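Local atomic coordinates of uncharacterized protein (Candida albicans, PDB entry 5K04), a protein that probably serves as the non-catalytic, auxiliary subunit of the NatB N-terminal acetyltransferase complex. Residues Asp464-Tyr469 with Ile506-Thr511. Sequence-based numbering, arbitrary orientation.
Sequences DIYRFY and ISLNFT
The ring of Tyr-469 lies between two hydrocarbon surfaces: Leu-508 CB is 3.7 Å above one face, displaced toward the rim, while Phe-468 CE2 sits over the centre of the opposite face and Tyr-466 CA meets the edge in the ring plane. The Leu-508 contact is a CH-pi interaction, CB standing 4.0 Å from the Tyr-469 centroid and 24° off the normal. From Leu-508 the CD1 methyl reaches on between two rings, touching Tyr-469 CG and approaching Tyr-466 CE1 at 3.9 Å. The Tyr-466 ring has Thr-511 CG2 at its edge, and this methyl also lies 4.0 Å from Tyr-466 CB. Thr-511 CG2, anti to the backbone N, packs on Tyr-466, while OG1 of the same residue lies 3.8 Å from Ile-465 CG2. That hydroxyl donates a 2.7 Å hydrogen bond to Ser-507 O, one turn back, at a C=O...donor angle of 155°; the same carbonyl takes Thr-511 N, so two donors grip it. Tyr-469 OH comes within 3.2 Å of Ser-507 CB but bonds to the Glu-443 carboxylate oxygen OE1, and the backbone O of Glu-443, in helix 440-445, pairs with Ser-507 OG. Asn-446, just past that helix, bonds Thr-511 OG1; Phe-531 of helix 525-537 meets Tyr-466 edge-to-face. The segments run roughly antiparallel, at 138°, with axes 10.2 Å apart, in the all-helical body of a subunit whose family belongs to the TPR clan. No hydrogen bond crosses between them directly: dispersion and CH-pi contact join the two helices, while the buried hydroxyls find their bonds within helix 506-521 or through Glu-443 and Asn-446, which brings a third part of the chain into the same junction.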
loop_
_atom_site.group_PDB
_atom_site.type_symbol
_atom_site.label_atom_id
_atom_site.label_comp_id
_atom_site.label_asym_id
_atom_site.label_seq_id
_atom_site.Cartn_x
_atom_site.Cartn_y
_atom_site.Cartn_z
ATOM N N ASP A 464 -13.468 -9.759 -5.205
ATOM C CA ASP A 464 -13.770 -8.366 -4.894
ATOM C C ASP A 464 -12.493 -7.582 -4.618
ATOM O O ASP A 464 -12.344 -6.436 -5.062
ATOM C CB ASP A 464 -14.719 -8.312 -3.696
ATOM C CG ASP A 464 -15.363 -6.962 -3.530
ATOM O OD1 ASP A 464 -16.149 -6.569 -4.424
ATOM O OD2 ASP A 464 -15.083 -6.296 -2.506
ATOM N N ILE A 465 -11.549 -8.201 -3.908
ATOM C CA ILE A 465 -10.239 -7.604 -3.700
ATOM C C ILE A 465 -9.523 -7.400 -5.031
ATOM O O ILE A 465 -8.912 -6.349 -5.266
ATOM C CB ILE A 465 -9.424 -8.475 -2.725
ATOM C CG1 ILE A 465 -10.069 -8.444 -1.342
ATOM C CG2 ILE A 465 -8.001 -7.998 -2.621
ATOM C CD1 ILE A 465 -9.364 -9.259 -0.304
ATOM N N TYR A 466 -9.601 -8.390 -5.930
ATOM C CA TYR A 466 -8.989 -8.235 -7.250
ATOM C C TYR A 466 -9.624 -7.093 -8.044
ATOM O O TYR A 466 -8.927 -6.406 -8.803
ATOM C CB TYR A 466 -9.074 -9.534 -8.061
ATOM C CG TYR A 466 -8.360 -9.361 -9.378
ATOM C CD1 TYR A 466 -6.973 -9.438 -9.451
ATOM C CD2 TYR A 466 -9.059 -9.072 -10.544
ATOM C CE1 TYR A 466 -6.289 -9.239 -10.659
ATOM C CE2 TYR A 466 -8.390 -8.876 -11.757
ATOM C CZ TYR A 466 -7.007 -8.958 -11.809
ATOM O OH TYR A 466 -6.343 -8.749 -13.008
ATOM N N ARG A 467 -10.940 -6.870 -7.890
ATOM C CA ARG A 467 -11.582 -5.755 -8.591
ATOM C C ARG A 467 -11.090 -4.403 -8.084
ATOM O O ARG A 467 -11.081 -3.430 -8.844
ATOM C CB ARG A 467 -13.107 -5.857 -8.482
ATOM C CG ARG A 467 -13.678 -7.010 -9.307
ATOM C CD ARG A 467 -15.194 -7.065 -9.261
ATOM N NE ARG A 467 -15.709 -8.215 -10.012
ATOM C CZ ARG A 467 -16.358 -9.236 -9.463
ATOM N NH1 ARG A 467 -16.583 -9.241 -8.155
ATOM N NH2 ARG A 467 -16.784 -10.245 -10.219
ATOM N N PHE A 468 -10.681 -4.322 -6.812
ATOM C CA PHE A 468 -10.005 -3.123 -6.329
ATOM C C PHE A 468 -8.728 -2.883 -7.128
ATOM O O PHE A 468 -8.462 -1.763 -7.573
ATOM C CB PHE A 468 -9.689 -3.247 -4.825
ATOM C CG PHE A 468 -8.315 -2.728 -4.459
ATOM C CD1 PHE A 468 -8.043 -1.362 -4.476
ATOM C CD2 PHE A 468 -7.293 -3.604 -4.125
ATOM C CE1 PHE A 468 -6.783 -0.883 -4.173
ATOM C CE2 PHE A 468 -6.024 -3.128 -3.813
ATOM C CZ PHE A 468 -5.764 -1.766 -3.844
ATOM N N TYR A 469 -7.936 -3.946 -7.330
ATOM C CA TYR A 469 -6.718 -3.847 -8.135
ATOM C C TYR A 469 -7.017 -3.371 -9.557
ATOM O O TYR A 469 -6.291 -2.530 -10.103
ATOM C CB TYR A 469 -5.995 -5.202 -8.142
ATOM C CG TYR A 469 -5.232 -5.485 -6.856
ATOM C CD1 TYR A 469 -4.038 -4.832 -6.591
ATOM C CD2 TYR A 469 -5.701 -6.392 -5.913
ATOM C CE1 TYR A 469 -3.320 -5.065 -5.439
ATOM C CE2 TYR A 469 -4.976 -6.638 -4.724
ATOM C CZ TYR A 469 -3.782 -5.959 -4.507
ATOM O OH TYR A 469 -3.027 -6.138 -3.367
ATOM N N ILE A 506 3.413 -8.230 -4.291
ATOM C CA ILE A 506 3.211 -9.566 -3.752
ATOM C C ILE A 506 1.765 -9.739 -3.295
ATOM O O ILE A 506 1.190 -10.824 -3.425
ATOM C CB ILE A 506 4.232 -9.827 -2.625
ATOM C CG1 ILE A 506 4.032 -11.221 -2.007
ATOM C CG2 ILE A 506 4.161 -8.743 -1.549
ATOM C CD1 ILE A 506 4.491 -12.340 -2.900
ATOM N N SER A 507 1.131 -8.656 -2.835
ATOM C CA SER A 507 -0.265 -8.742 -2.396
ATOM C C SER A 507 -1.221 -8.968 -3.571
ATOM O O SER A 507 -2.261 -9.631 -3.418
ATOM C CB SER A 507 -0.644 -7.475 -1.617
ATOM O OG SER A 507 0.200 -7.308 -0.481
ATOM N N LEU A 508 -0.901 -8.400 -4.739
ATOM C CA LEU A 508 -1.699 -8.617 -5.946
ATOM C C LEU A 508 -1.558 -10.045 -6.438
ATOM O O LEU A 508 -2.545 -10.698 -6.800
ATOM C CB LEU A 508 -1.257 -7.650 -7.054
ATOM C CG LEU A 508 -1.563 -8.082 -8.490
ATOM C CD1 LEU A 508 -3.069 -8.074 -8.769
ATOM C CD2 LEU A 508 -0.776 -7.229 -9.544
ATOM N N ASN A 509 -0.314 -10.534 -6.481
ATOM C CA ASN A 509 -0.052 -11.890 -6.952
ATOM C C ASN A 509 -0.565 -12.934 -5.965
ATOM O O ASN A 509 -1.081 -13.979 -6.373
ATOM C CB ASN A 509 1.438 -12.027 -7.228
ATOM C CG ASN A 509 1.841 -11.315 -8.522
ATOM O OD1 ASN A 509 1.282 -11.599 -9.585
ATOM N ND2 ASN A 509 2.782 -10.373 -8.432
ATOM N N PHE A 510 -0.481 -12.641 -4.665
ATOM C CA PHE A 510 -1.127 -13.504 -3.683
ATOM C C PHE A 510 -2.631 -13.564 -3.909
ATOM O O PHE A 510 -3.238 -14.637 -3.810
ATOM C CB PHE A 510 -0.838 -13.023 -2.263
ATOM C CG PHE A 510 -1.426 -13.911 -1.237
ATOM C CD1 PHE A 510 -0.944 -15.195 -1.084
ATOM C CD2 PHE A 510 -2.485 -13.494 -0.468
ATOM C CE1 PHE A 510 -1.498 -16.038 -0.169
ATOM C CE2 PHE A 510 -3.047 -14.335 0.449
ATOM C CZ PHE A 510 -2.558 -15.611 0.600
ATOM N N THR A 511 -3.245 -12.410 -4.202
ATOM C CA THR A 511 -4.673 -12.361 -4.501
ATOM C C THR A 511 -5.022 -13.274 -5.674
ATOM O O THR A 511 -6.001 -14.027 -5.608
ATOM C CB THR A 511 -5.090 -10.904 -4.774
ATOM O OG1 THR A 511 -4.951 -10.120 -3.579
ATOM C CG2 THR A 511 -6.514 -10.825 -5.247
#